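Local atomic coordinates of uncharacterized protein TP-0789 domain-containing protein (Desulfovibrio piger ATCC 29098, PDB entry 4Z48), a protein that is of unknown function but belongs to the LolA-like family, and so may bind lipid or lipoprotein as the outer-membrane lipoprotein-sorting proteins do. Residues A11-A16 / Y133-Q138; L151-K156 / Q166-R171; E160-R165 / L189-F194. All blocks are in the same frame, centred on the assembly; numbering follows the deposited sequence.

Contact 1 (A11-A16 / Y133-Q138); sequences AGYDLA and YDYLLQ
In this LolA-like fold the N-terminal helix 8-20 packs across the edge strand 133-143, and the contact is the place where its first turns meet that strand. The short axes approach to 6.3 Å at 104°. G12 sits at the crossing, its CA 4.4 Å from the CA of L137. Here the helix backbone itself is the packing surface: G12, with no side chain, lets the CB of Y135 come to 3.4 Å from its carbonyl C. The Y135 ring, its CG anti to the carbonyl carbon (chi1 -59°), lies against the G12-A16 side of the helix. A16 lays its CB over one face of that ring, 3.7 Å from the centroid and 21° off the normal, a CH-pi contact displaced toward the hydroxyl end. Y13 crosses the same ring obliquely, with CB 3.9 Å from CD2 of Y135. On the other flank L137, CG anti to its backbone N, brings CD2 to 3.9 Å from CB of A11, while its CD1 meets CD2 of L15 more loosely. Side-chain contacts between 11-16 and 133-138 are thus apolar and CH-pi; V130 O satisfies the hydroxyl of Y135, and a backbone bond of L137 to P8 joins strand and helix nearby.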
ATOM      1  N   ALA A  11      15.391 -11.016  14.507  1.00 28.98           N
ATOM      2  CA  ALA A  11      14.854  -9.790  15.120  1.00 27.65           C
ATOM      3  C   ALA A  11      14.067  -8.949  14.084  1.00 29.54           C
ATOM      4  O   ALA A  11      13.065  -8.330  14.440  1.00 29.11           O
ATOM      5  CB  ALA A  11      15.967  -8.949  15.733  1.00 28.46           C
ATOM      6  N   GLY A  12      14.538  -8.927  12.839  1.00 25.04           N
ATOM      7  CA  GLY A  12      13.878  -8.193  11.764  1.00 24.52           C
ATOM      8  C   GLY A  12      12.529  -8.813  11.473  1.00 29.53           C
ATOM      9  O   GLY A  12      11.521  -8.103  11.401  1.00 29.78           O
ATOM     10  N   TYR A  13      12.490 -10.174  11.416  1.00 27.59           N
ATOM     11  CA  TYR A  13      11.238 -10.906  11.167  1.00 26.95           C
ATOM     12  C   TYR A  13      10.252 -10.688  12.331  1.00 28.70           C
ATOM     13  O   TYR A  13       9.071 -10.473  12.066  1.00 27.46           O
ATOM     14  CB  TYR A  13      11.503 -12.409  10.920  1.00 28.77           C
ATOM     15  CG  TYR A  13      10.267 -13.278  10.853  1.00 31.04           C
ATOM     16  CD1 TYR A  13       9.620 -13.510   9.646  1.00 33.92           C
ATOM     17  CD2 TYR A  13       9.779 -13.922  11.992  1.00 34.26           C
ATOM     18  CE1 TYR A  13       8.489 -14.327   9.577  1.00 36.44           C
ATOM     19  CE2 TYR A  13       8.653 -14.738  11.936  1.00 35.96           C
ATOM     20  CZ  TYR A  13       8.012 -14.940  10.727  1.00 44.43           C
ATOM     21  OH  TYR A  13       6.906 -15.751  10.682  1.00 50.99           O
ATOM     22  N   ASP A  14      10.736 -10.758  13.597  1.00 26.93           N
ATOM     23  CA  ASP A  14       9.899 -10.595  14.784  1.00 25.35           C
ATOM     24  C   ASP A  14       9.224  -9.198  14.806  1.00 31.34           C
ATOM     25  O   ASP A  14       8.032  -9.096  15.121  1.00 30.50           O
ATOM     26  CB  ASP A  14      10.692 -10.888  16.055  1.00 26.41           C
ATOM     27  CG  ASP A  14      10.967 -12.387  16.199  1.00 34.63           C
ATOM     28  OD1 ASP A  14      10.349 -13.180  15.454  1.00 33.88           O
ATOM     29  OD2 ASP A  14      11.790 -12.757  17.042  1.00 35.82           O
ATOM     30  N   LEU A  15       9.966  -8.149  14.403  1.00 28.08           N
ATOM     31  CA  LEU A  15       9.437  -6.794  14.279  1.00 26.20           C
ATOM     32  C   LEU A  15       8.363  -6.731  13.200  1.00 29.48           C
ATOM     33  O   LEU A  15       7.277  -6.201  13.464  1.00 29.09           O
ATOM     34  CB  LEU A  15      10.545  -5.769  13.981  1.00 25.44           C
ATOM     35  CG  LEU A  15      10.085  -4.327  13.755  1.00 25.97           C
ATOM     36  CD1 LEU A  15       9.463  -3.744  15.018  1.00 27.19           C
ATOM     37  CD2 LEU A  15      11.216  -3.481  13.269  1.00 27.46           C
ATOM     38  N   ALA A  16       8.650  -7.293  11.998  1.00 25.90           N
ATOM     39  CA  ALA A  16       7.699  -7.342  10.892  1.00 24.67           C
ATOM     40  C   ALA A  16       6.366  -7.981  11.341  1.00 28.88           C
ATOM     41  O   ALA A  16       5.319  -7.487  10.964  1.00 27.93           O
ATOM     42  CB  ALA A  16       8.299  -8.102   9.716  1.00 24.39           C
ATOM     43  N   TYR A 133       9.022 -11.846   2.471  1.00 28.41           N
ATOM     44  CA  TYR A 133      10.337 -11.210   2.594  1.00 27.02           C
ATOM     45  C   TYR A 133      11.298 -11.833   3.597  1.00 30.58           C
ATOM     46  O   TYR A 133      10.897 -12.488   4.538  1.00 32.68           O
ATOM     47  CB  TYR A 133      10.136  -9.730   3.044  1.00 27.41           C
ATOM     48  CG  TYR A 133       9.149  -8.945   2.212  1.00 28.58           C
ATOM     49  CD1 TYR A 133       7.793  -8.927   2.533  1.00 29.59           C
ATOM     50  CD2 TYR A 133       9.569  -8.213   1.108  1.00 29.91           C
ATOM     51  CE1 TYR A 133       6.874  -8.207   1.762  1.00 30.72           C
ATOM     52  CE2 TYR A 133       8.664  -7.483   0.337  1.00 31.69           C
ATOM     53  CZ  TYR A 133       7.314  -7.504   0.652  1.00 43.38           C
ATOM     54  OH  TYR A 133       6.413  -6.797  -0.111  1.00 50.07           O
ATOM     55  N   ASP A 134      12.578 -11.525   3.420  1.00 26.56           N
ATOM     56  CA  ASP A 134      13.688 -11.757   4.339  1.00 26.82           C
ATOM     57  C   ASP A 134      13.982 -10.421   4.998  1.00 29.78           C
ATOM     58  O   ASP A 134      13.988  -9.400   4.316  1.00 29.04           O
ATOM     59  CB  ASP A 134      14.911 -12.280   3.581  1.00 29.63           C
ATOM     60  CG  ASP A 134      14.699 -13.669   3.029  1.00 38.49           C
ATOM     61  OD1 ASP A 134      14.306 -14.561   3.809  1.00 42.71           O
ATOM     62  OD2 ASP A 134      14.871 -13.851   1.814  1.00 40.74           O
ATOM     63  N   TYR A 135      14.228 -10.413   6.293  1.00 27.33           N
ATOM     64  CA  TYR A 135      14.442  -9.169   7.026  1.00 25.95           C
ATOM     65  C   TYR A 135      15.830  -9.007   7.559  1.00 26.30           C
ATOM     66  O   TYR A 135      16.534  -9.981   7.780  1.00 25.04           O
ATOM     67  CB  TYR A 135      13.434  -9.070   8.186  1.00 26.21           C
ATOM     68  CG  TYR A 135      12.004  -9.122   7.698  1.00 26.75           C
ATOM     69  CD1 TYR A 135      11.379  -7.986   7.202  1.00 26.95           C
ATOM     70  CD2 TYR A 135      11.313 -10.330   7.632  1.00 27.73           C
ATOM     71  CE1 TYR A 135      10.091  -8.041   6.677  1.00 27.48           C
ATOM     72  CE2 TYR A 135      10.020 -10.396   7.127  1.00 28.65           C
ATOM     73  CZ  TYR A 135       9.411  -9.245   6.650  1.00 31.47           C
ATOM     74  OH  TYR A 135       8.150  -9.277   6.112  1.00 29.87           O
ATOM     75  N   LEU A 136      16.192  -7.759   7.843  1.00 23.66           N
ATOM     76  CA  LEU A 136      17.428  -7.437   8.543  1.00 24.76           C
ATOM     77  C   LEU A 136      17.222  -6.157   9.410  1.00 29.04           C
ATOM     78  O   LEU A 136      17.058  -5.050   8.888  1.00 28.24           O
ATOM     79  CB  LEU A 136      18.586  -7.308   7.549  1.00 25.50           C
ATOM     80  CG  LEU A 136      20.002  -7.086   8.064  1.00 29.63           C
ATOM     81  CD1 LEU A 136      20.506  -8.277   8.888  1.00 30.45           C
ATOM     82  CD2 LEU A 136      20.938  -6.820   6.882  1.00 28.12           C
ATOM     83  N   LEU A 137      17.156  -6.336  10.735  1.00 24.41           N
ATOM     84  CA  LEU A 137      17.051  -5.211  11.654  1.00 24.34           C
ATOM     85  C   LEU A 137      18.453  -4.544  11.734  1.00 28.12           C
ATOM     86  O   LEU A 137      19.390  -5.157  12.231  1.00 27.43           O
ATOM     87  CB  LEU A 137      16.537  -5.654  13.049  1.00 24.93           C
ATOM     88  CG  LEU A 137      16.425  -4.547  14.094  1.00 29.35           C
ATOM     89  CD1 LEU A 137      15.402  -3.499  13.673  1.00 28.88           C
ATOM     90  CD2 LEU A 137      16.059  -5.105  15.460  1.00 32.84           C
ATOM     91  N   GLN A 138      18.567  -3.305  11.244  1.00 24.84           N
ATOM     92  CA  GLN A 138      19.838  -2.579  11.125  1.00 25.87           C
ATOM     93  C   GLN A 138      20.166  -1.733  12.320  1.00 35.16           C
ATOM     94  O   GLN A 138      21.325  -1.372  12.518  1.00 37.50           O
ATOM     95  CB  GLN A 138      19.849  -1.708   9.856  1.00 24.84           C
ATOM     96  CG  GLN A 138      19.818  -2.524   8.568  1.00 28.98           C
ATOM     97  CD  GLN A 138      21.135  -3.199   8.237  1.00 28.99           C
ATOM     98  OE1 GLN A 138      21.921  -3.595   9.112  1.00 28.19           O
ATOM     99  NE2 GLN A 138      21.408  -3.307   6.953  1.00 29.24           N
TER

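Contact 2 (L151-K156 / Q166-R171); sequences LERTPK and QVQWVR
Q166 opens the pairing with a hydrogen-bonded antiparallel pair to R153: R153 N donates to Q166 O at 2.8 Å, and Q166 N returns the bond to R153 O at 2.9 Å. Their side chains run alongside each other on one face. R153 CG sits between its backbone N and carbonyl carbon (chi1 79°), and the chain extends to NE, bringing the guanidinium beside Q166. There NE (2.9 Å) and NH2 (3.0 Å) of R153 grip Q166 OE1 side-on, NH2 on a lone pair, NE above the amide plane. V167 turns to the other face in a non-hydrogen-bonded pair with E152, its CG2 3.9 Å from CG of E152. Q168 returns to the face of R153. Its backbone N reaches L151 O at 2.8 Å, and L151 N answers to Q168 O along a nearly straight bond (178°). Q168 OE1 stands 3.5 Å above the centre of the R153 guanidinium, while NE2 adds a weak bond to L151 O. Q166 OE1, Q168 OE1 and L127 O, bonded to NH1, probably offset the buried charge, against nearby R177, which also bonds Q168 OE1. Alternating pair types and faces are those of an antiparallel beta hairpin, here 146-155 with 163-171.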
ATOM      1  N   LEU A 151      14.529  -1.115   9.493  1.00 22.64           N
ATOM      2  CA  LEU A 151      14.206  -2.479   9.081  1.00 21.80           C
ATOM      3  C   LEU A 151      14.320  -2.628   7.595  1.00 23.24           C
ATOM      4  O   LEU A 151      13.549  -1.991   6.855  1.00 20.62           O
ATOM      5  CB  LEU A 151      12.751  -2.851   9.509  1.00 21.54           C
ATOM      6  CG  LEU A 151      12.321  -4.313   9.225  1.00 25.52           C
ATOM      7  CD1 LEU A 151      13.219  -5.312   9.973  1.00 24.96           C
ATOM      8  CD2 LEU A 151      10.874  -4.543   9.633  1.00 26.44           C
ATOM      9  N   GLU A 152      15.270  -3.445   7.147  1.00 21.06           N
ATOM     10  CA  GLU A 152      15.421  -3.736   5.730  1.00 22.24           C
ATOM     11  C   GLU A 152      14.648  -4.985   5.417  1.00 26.48           C
ATOM     12  O   GLU A 152      14.692  -5.944   6.204  1.00 25.36           O
ATOM     13  CB  GLU A 152      16.897  -3.930   5.335  1.00 25.07           C
ATOM     14  CG  GLU A 152      17.754  -2.678   5.423  1.00 41.45           C
ATOM     15  CD  GLU A 152      19.098  -2.742   4.714  1.00 62.09           C
ATOM     16  OE1 GLU A 152      19.337  -3.700   3.940  1.00 50.04           O
ATOM     17  OE2 GLU A 152      19.904  -1.803   4.908  1.00 54.82           O
ATOM     18  N   ARG A 153      13.953  -4.998   4.285  1.00 23.99           N
ATOM     19  CA  ARG A 153      13.259  -6.202   3.843  1.00 24.86           C
ATOM     20  C   ARG A 153      13.572  -6.434   2.369  1.00 29.17           C
ATOM     21  O   ARG A 153      13.626  -5.488   1.602  1.00 29.68           O
ATOM     22  CB  ARG A 153      11.752  -6.177   4.157  1.00 24.12           C
ATOM     23  CG  ARG A 153      10.863  -5.378   3.249  1.00 30.26           C
ATOM     24  CD  ARG A 153       9.424  -5.561   3.643  1.00 31.27           C
ATOM     25  NE  ARG A 153       8.563  -4.757   2.786  1.00 28.03           N
ATOM     26  CZ  ARG A 153       7.260  -4.588   2.972  1.00 43.96           C
ATOM     27  NH1 ARG A 153       6.653  -5.145   4.014  1.00 24.31           N
ATOM     28  NH2 ARG A 153       6.559  -3.835   2.139  1.00 39.57           N
ATOM     29  N   THR A 154      13.903  -7.676   2.023  1.00 27.20           N
ATOM     30  CA  THR A 154      14.268  -8.095   0.677  1.00 27.07           C
ATOM     31  C   THR A 154      13.231  -9.112   0.238  1.00 30.57           C
ATOM     32  O   THR A 154      12.948 -10.034   1.004  1.00 29.29           O
ATOM     33  CB  THR A 154      15.719  -8.657   0.670  1.00 36.41           C
ATOM     34  OG1 THR A 154      16.603  -7.665   1.166  1.00 35.38           O
ATOM     35  CG2 THR A 154      16.200  -9.023  -0.712  1.00 38.39           C
ATOM     36  N   PRO A 155      12.671  -9.015  -0.983  1.00 31.28           N
ATOM     37  CA  PRO A 155      11.701 -10.026  -1.397  1.00 31.34           C
ATOM     38  C   PRO A 155      12.365 -11.384  -1.528  1.00 32.27           C
ATOM     39  O   PRO A 155      13.514 -11.490  -1.992  1.00 31.11           O
ATOM     40  CB  PRO A 155      11.200  -9.515  -2.756  1.00 34.15           C
ATOM     41  CG  PRO A 155      12.312  -8.656  -3.278  1.00 40.00           C
ATOM     42  CD  PRO A 155      12.871  -7.996  -2.035  1.00 34.70           C
ATOM     43  N   LYS A 156      11.656 -12.418  -1.081  1.00 27.79           N
ATOM     44  CA  LYS A 156      12.118 -13.806  -1.219  1.00 29.00           C
ATOM     45  C   LYS A 156      12.245 -14.152  -2.697  1.00 32.31           C
ATOM     46  O   LYS A 156      11.498 -13.611  -3.526  1.00 31.81           O
ATOM     47  CB  LYS A 156      11.126 -14.764  -0.542  1.00 32.45           C
ATOM     48  CG  LYS A 156      11.154 -14.669   0.967  1.00 30.92           C
ATOM     49  CD  LYS A 156      10.462 -15.836   1.616  1.00 32.18           C
ATOM     50  CE  LYS A 156      10.609 -15.784   3.122  1.00 42.34           C
ATOM     51  NZ  LYS A 156       9.689 -16.751   3.770  1.00 48.27           N
ATOM     52  N   GLN A 166      13.858  -2.874   0.278  1.00 22.17           N
ATOM     53  CA  GLN A 166      13.202  -1.745   0.889  1.00 21.82           C
ATOM     54  C   GLN A 166      13.755  -1.491   2.279  1.00 25.37           C
ATOM     55  O   GLN A 166      13.821  -2.414   3.095  1.00 27.58           O
ATOM     56  CB  GLN A 166      11.682  -1.957   0.971  1.00 23.86           C
ATOM     57  CG  GLN A 166      11.036  -2.142  -0.427  1.00 32.29           C
ATOM     58  CD  GLN A 166       9.596  -2.546  -0.323  1.00 48.66           C
ATOM     59  OE1 GLN A 166       9.069  -2.803   0.768  1.00 40.98           O
ATOM     60  NE2 GLN A 166       8.913  -2.549  -1.457  1.00 41.48           N
ATOM     61  N   VAL A 167      14.166  -0.248   2.534  1.00 21.19           N
ATOM     62  CA  VAL A 167      14.660   0.199   3.844  1.00 22.14           C
ATOM     63  C   VAL A 167      13.514   0.941   4.485  1.00 24.32           C
ATOM     64  O   VAL A 167      12.940   1.859   3.879  1.00 23.16           O
ATOM     65  CB  VAL A 167      15.961   1.041   3.788  1.00 25.68           C
ATOM     66  CG1 VAL A 167      16.423   1.427   5.193  1.00 26.42           C
ATOM     67  CG2 VAL A 167      17.057   0.280   3.057  1.00 25.61           C
ATOM     68  N   GLN A 168      13.111   0.491   5.671  1.00 19.57           N
ATOM     69  CA  GLN A 168      11.978   1.102   6.363  1.00 18.69           C
ATOM     70  C   GLN A 168      12.364   1.681   7.720  1.00 22.60           C
ATOM     71  O   GLN A 168      13.034   1.008   8.498  1.00 21.43           O
ATOM     72  CB  GLN A 168      10.874   0.053   6.586  1.00 20.29           C
ATOM     73  CG  GLN A 168      10.583  -0.793   5.380  1.00 25.95           C
ATOM     74  CD  GLN A 168       9.736  -1.980   5.704  1.00 42.10           C
ATOM     75  OE1 GLN A 168       8.629  -2.108   5.186  1.00 36.31           O
ATOM     76  NE2 GLN A 168      10.266  -2.904   6.502  1.00 35.40           N
ATOM     77  N   TRP A 169      11.958   2.933   7.990  1.00 22.00           N
ATOM     78  CA  TRP A 169      12.119   3.563   9.303  1.00 22.19           C
ATOM     79  C   TRP A 169      10.788   3.384   9.994  1.00 25.87           C
ATOM     80  O   TRP A 169       9.805   3.979   9.564  1.00 24.37           O
ATOM     81  CB  TRP A 169      12.524   5.043   9.159  1.00 21.94           C
ATOM     82  CG  TRP A 169      13.965   5.216   8.801  1.00 22.79           C
ATOM     83  CD1 TRP A 169      14.996   5.482   9.658  1.00 26.36           C
ATOM     84  CD2 TRP A 169      14.547   5.068   7.503  1.00 22.81           C
ATOM     85  NE1 TRP A 169      16.182   5.553   8.961  1.00 26.47           N
ATOM     86  CE2 TRP A 169      15.939   5.278   7.641  1.00 27.32           C
ATOM     87  CE3 TRP A 169      14.028   4.780   6.225  1.00 23.77           C
ATOM     88  CZ2 TRP A 169      16.812   5.248   6.550  1.00 27.14           C
ATOM     89  CZ3 TRP A 169      14.898   4.740   5.143  1.00 25.28           C
ATOM     90  CH2 TRP A 169      16.270   4.976   5.305  1.00 26.63           C
ATOM     91  N   VAL A 170      10.741   2.566  11.070  1.00 23.53           N
ATOM     92  CA  VAL A 170       9.498   2.203  11.763  1.00 22.55           C
ATOM     93  C   VAL A 170       9.423   2.852  13.151  1.00 25.70           C
ATOM     94  O   VAL A 170      10.315   2.661  13.968  1.00 24.32           O
ATOM     95  CB  VAL A 170       9.381   0.651  11.853  1.00 25.28           C
ATOM     96  CG1 VAL A 170       8.099   0.224  12.574  1.00 24.67           C
ATOM     97  CG2 VAL A 170       9.469   0.001  10.463  1.00 24.27           C
ATOM     98  N   ARG A 171       8.331   3.595  13.423  1.00 23.18           N
ATOM     99  CA  ARG A 171       8.136   4.245  14.729  1.00 22.69           C
ATOM    100  C   ARG A 171       8.087   3.220  15.817  1.00 26.72           C
ATOM    101  O   ARG A 171       7.339   2.246  15.703  1.00 25.99           O
ATOM    102  CB  ARG A 171       6.850   5.066  14.757  1.00 22.22           C
ATOM    103  CG  ARG A 171       6.807   6.185  13.750  1.00 27.05           C
ATOM    104  CD  ARG A 171       5.397   6.685  13.659  1.00 39.49           C
ATOM    105  NE  ARG A 171       5.295   8.031  13.090  1.00 48.88           N
ATOM    106  CZ  ARG A 171       5.297   9.149  13.812  1.00 68.29           C
ATOM    107  NH1 ARG A 171       5.422   9.095  15.136  1.00 50.16           N
ATOM    108  NH2 ARG A 171       5.191  10.330  13.214  1.00 57.61           N
TER

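Contact 3 (E160-R165 / L189-F194); sequences ETQYSR and LVKKLF
Apolar packing is edge-on: V190 holds CG1 between its backbone N and carbonyl carbon (chi1 65°), and that methyl lies in the plane of the Y163 ring, 3.8 Å from CE1. The two side chains cross at about a right angle. Over one face of the same ring, the CG of Q162 sits 3.4 Å above the plane and over its centre, so a sequence neighbour covers one face of the ring. The ring of Y182 also meets Y163 edge-to-face. Strand 189-201 reaches the tyrosine from beyond strand 177-184, which lies between it and strand 163-171; V190 and K191 both face Y182, a classic beta bulge that turns both side chains toward Y163. Among the polar interactions, K191 is extended beyond CG and carries its ammonium to the tip of the phenol, where NZ makes a weak hydrogen bond to Y163 OH at 3.2 Å. D123 ties both groups together, taking a salt bridge from K191 and a hydrogen bond with the Y163 hydroxyl, and NZ is also bonded to D118 O and S120 OG. Within 160-165, T161 OG1 accepts from Y163 N at 3.2 Å with an angle of 169°, an ST turn.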
ATOM      1  N   GLU A 160       7.345 -11.833  -7.572  1.00 36.74           N
ATOM      2  CA  GLU A 160       7.041 -10.934  -8.686  1.00 36.45           C
ATOM      3  C   GLU A 160       6.938  -9.511  -8.141  1.00 35.74           C
ATOM      4  O   GLU A 160       5.914  -9.125  -7.559  1.00 34.18           O
ATOM      5  CB  GLU A 160       5.715 -11.390  -9.328  1.00 38.59           C
ATOM      6  CG  GLU A 160       5.385 -10.795 -10.682  1.00 51.88           C
ATOM      7  CD  GLU A 160       4.694 -11.802 -11.581  1.00 69.07           C
ATOM      8  OE1 GLU A 160       3.505 -12.108 -11.332  1.00 69.17           O
ATOM      9  OE2 GLU A 160       5.363 -12.335 -12.494  1.00 60.05           O
ATOM     10  N   THR A 161       8.026  -8.744  -8.277  1.00 29.95           N
ATOM     11  CA  THR A 161       8.069  -7.366  -7.751  1.00 27.03           C
ATOM     12  C   THR A 161       9.099  -6.568  -8.525  1.00 27.05           C
ATOM     13  O   THR A 161      10.042  -7.142  -9.060  1.00 27.80           O
ATOM     14  CB  THR A 161       8.389  -7.376  -6.210  1.00 26.87           C
ATOM     15  OG1 THR A 161       8.542  -6.035  -5.730  1.00 28.74           O
ATOM     16  CG2 THR A 161       9.638  -8.180  -5.860  1.00 24.40           C
ATOM     17  N   GLN A 162       8.942  -5.246  -8.580  1.00 23.60           N
ATOM     18  CA  GLN A 162       9.951  -4.446  -9.274  1.00 23.53           C
ATOM     19  C   GLN A 162      11.114  -4.110  -8.309  1.00 26.35           C
ATOM     20  O   GLN A 162      12.146  -3.589  -8.734  1.00 26.52           O
ATOM     21  CB  GLN A 162       9.304  -3.150  -9.809  1.00 24.03           C
ATOM     22  CG  GLN A 162       9.035  -2.139  -8.733  1.00 27.63           C
ATOM     23  CD  GLN A 162       8.185  -0.998  -9.199  1.00 38.50           C
ATOM     24  OE1 GLN A 162       6.962  -1.024  -9.051  1.00 30.27           O
ATOM     25  NE2 GLN A 162       8.826   0.034  -9.750  1.00 21.84           N
ATOM     26  N   TYR A 163      10.922  -4.367  -7.008  1.00 22.32           N
ATOM     27  CA  TYR A 163      11.907  -3.945  -6.028  1.00 22.76           C
ATOM     28  C   TYR A 163      12.896  -5.031  -5.637  1.00 27.72           C
ATOM     29  O   TYR A 163      12.549  -6.209  -5.578  1.00 26.59           O
ATOM     30  CB  TYR A 163      11.222  -3.413  -4.765  1.00 22.32           C
ATOM     31  CG  TYR A 163      10.129  -2.409  -5.048  1.00 20.22           C
ATOM     32  CD1 TYR A 163      10.418  -1.176  -5.627  1.00 20.10           C
ATOM     33  CD2 TYR A 163       8.797  -2.702  -4.760  1.00 20.16           C
ATOM     34  CE1 TYR A 163       9.417  -0.224  -5.843  1.00 20.66           C
ATOM     35  CE2 TYR A 163       7.777  -1.770  -5.012  1.00 19.91           C
ATOM     36  CZ  TYR A 163       8.092  -0.549  -5.578  1.00 27.40           C
ATOM     37  OH  TYR A 163       7.074   0.346  -5.772  1.00 24.86           O
ATOM     38  N   SER A 164      14.128  -4.610  -5.379  1.00 25.04           N
ATOM     39  CA  SER A 164      15.188  -5.516  -4.943  1.00 27.02           C
ATOM     40  C   SER A 164      15.263  -5.510  -3.427  1.00 29.89           C
ATOM     41  O   SER A 164      15.625  -6.527  -2.828  1.00 30.73           O
ATOM     42  CB  SER A 164      16.531  -5.114  -5.535  1.00 31.92           C
ATOM     43  OG  SER A 164      16.841  -3.783  -5.160  1.00 38.71           O
ATOM     44  N   ARG A 165      14.940  -4.355  -2.813  1.00 24.69           N
ATOM     45  CA  ARG A 165      15.012  -4.204  -1.360  1.00 23.45           C
ATOM     46  C   ARG A 165      14.369  -2.887  -0.943  1.00 25.54           C
ATOM     47  O   ARG A 165      14.279  -1.935  -1.731  1.00 22.58           O
ATOM     48  CB  ARG A 165      16.476  -4.311  -0.874  1.00 26.13           C
ATOM     49  CG  ARG A 165      17.211  -3.012  -0.564  1.00 35.03           C
ATOM     50  CD  ARG A 165      18.697  -3.236  -0.406  1.00 37.94           C
ATOM     51  NE  ARG A 165      19.420  -2.110  -0.991  1.00 38.95           N
ATOM     52  CZ  ARG A 165      19.833  -1.059  -0.301  1.00 46.24           C
ATOM     53  NH1 ARG A 165      19.639  -1.002   1.011  1.00 32.63           N
ATOM     54  NH2 ARG A 165      20.458  -0.061  -0.913  1.00 35.35           N
ATOM     55  N   LEU A 189      17.935   3.773  -6.233  1.00 22.62           N
ATOM     56  CA  LEU A 189      16.817   4.339  -5.465  1.00 22.58           C
ATOM     57  C   LEU A 189      15.683   4.739  -6.417  1.00 27.25           C
ATOM     58  O   LEU A 189      15.853   5.662  -7.217  1.00 27.46           O
ATOM     59  CB  LEU A 189      17.280   5.547  -4.640  1.00 22.42           C
ATOM     60  CG  LEU A 189      16.226   6.189  -3.737  1.00 25.78           C
ATOM     61  CD1 LEU A 189      15.821   5.250  -2.605  1.00 24.17           C
ATOM     62  CD2 LEU A 189      16.744   7.481  -3.166  1.00 30.88           C
ATOM     63  N   VAL A 190      14.562   3.994  -6.389  1.00 24.13           N
ATOM     64  CA  VAL A 190      13.454   4.217  -7.339  1.00 22.93           C
ATOM     65  C   VAL A 190      12.296   5.019  -6.681  1.00 25.64           C
ATOM     66  O   VAL A 190      11.597   5.785  -7.373  1.00 23.62           O
ATOM     67  CB  VAL A 190      12.958   2.885  -8.013  1.00 26.92           C
ATOM     68  CG1 VAL A 190      12.339   1.914  -7.017  1.00 26.05           C
ATOM     69  CG2 VAL A 190      11.979   3.166  -9.150  1.00 26.70           C
ATOM     70  N   LYS A 191      12.087   4.841  -5.363  1.00 20.71           N
ATOM     71  CA  LYS A 191      11.007   5.564  -4.698  1.00 19.33           C
ATOM     72  C   LYS A 191      11.372   5.921  -3.288  1.00 21.49           C
ATOM     73  O   LYS A 191      12.022   5.130  -2.571  1.00 19.64           O
ATOM     74  CB  LYS A 191       9.673   4.772  -4.671  1.00 19.68           C
ATOM     75  CG  LYS A 191       9.160   4.248  -5.940  1.00 32.95           C
ATOM     76  CD  LYS A 191       7.708   3.920  -5.810  1.00 35.68           C
ATOM     77  CE  LYS A 191       7.316   3.349  -7.122  1.00 33.87           C
ATOM     78  NZ  LYS A 191       5.907   2.954  -7.137  1.00 24.80           N
ATOM     79  N   LYS A 192      10.926   7.110  -2.866  1.00 20.41           N
ATOM     80  CA  LYS A 192      11.062   7.595  -1.483  1.00 20.33           C
ATOM     81  C   LYS A 192       9.642   7.805  -0.940  1.00 23.46           C
ATOM     82  O   LYS A 192       8.862   8.525  -1.553  1.00 21.81           O
ATOM     83  CB  LYS A 192      11.899   8.901  -1.381  1.00 22.57           C
ATOM     84  CG  LYS A 192      13.364   8.779  -1.764  1.00 33.98           C
ATOM     85  CD  LYS A 192      14.161   9.940  -1.153  1.00 43.24           C
ATOM     86  CE  LYS A 192      14.907  10.780  -2.175  1.00 57.30           C
ATOM     87  NZ  LYS A 192      15.886  11.724  -1.540  1.00 53.63           N
ATOM     88  N   LEU A 193       9.303   7.131   0.160  1.00 18.68           N
ATOM     89  CA  LEU A 193       7.986   7.231   0.785  1.00 18.66           C
ATOM     90  C   LEU A 193       8.096   7.929   2.116  1.00 22.18           C
ATOM     91  O   LEU A 193       9.040   7.678   2.869  1.00 22.62           O
ATOM     92  CB  LEU A 193       7.344   5.861   0.973  1.00 20.08           C
ATOM     93  CG  LEU A 193       6.933   5.063  -0.278  1.00 28.66           C
ATOM     94  CD1 LEU A 193       8.154   4.502  -1.012  1.00 29.10           C
ATOM     95  CD2 LEU A 193       6.051   3.885   0.130  1.00 36.21           C
ATOM     96  N   PHE A 194       7.143   8.837   2.376  1.00 18.10           N
ATOM     97  CA  PHE A 194       7.024   9.589   3.616  1.00 17.80           C
ATOM     98  C   PHE A 194       5.639   9.381   4.133  1.00 21.93           C
ATOM     99  O   PHE A 194       4.670   9.743   3.470  1.00 22.98           O
ATOM    100  CB  PHE A 194       7.312  11.088   3.401  1.00 19.80           C
ATOM    101  CG  PHE A 194       8.670  11.392   2.814  1.00 23.02           C
ATOM    102  CD1 PHE A 194       8.863  11.408   1.433  1.00 25.02           C
ATOM    103  CD2 PHE A 194       9.767  11.633   3.638  1.00 27.21           C
ATOM    104  CE1 PHE A 194      10.110  11.700   0.888  1.00 27.02           C
ATOM    105  CE2 PHE A 194      11.019  11.924   3.090  1.00 29.71           C
ATOM    106  CZ  PHE A 194      11.182  11.948   1.715  1.00 27.98           C
TER

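In the fold
Contacts 1 and 2 lie about 7 Å apart between centres and are joined through neighbouring strands, 133-143 and 146-155, with L136 N 2.9 Å from E152 O and D134 N 2.9 Å from T154 O, both probable hydrogen bonds. The helix joins in too, since CA of G12 lies 3.5 Å from CD1 of L151. Contact 3 continues from contact 2 along strand 163-171, with centres about 10 Å apart, and P155 packs its CD 3.2 Å from the carbonyl O of S164. Contacts 1 and 3 do not touch; their centres are about 17 Å apart. From the helix-covered edge, contacts 1 and 2 follow successive strands, and contact 3 reaches past strand 177-184 to 189-201.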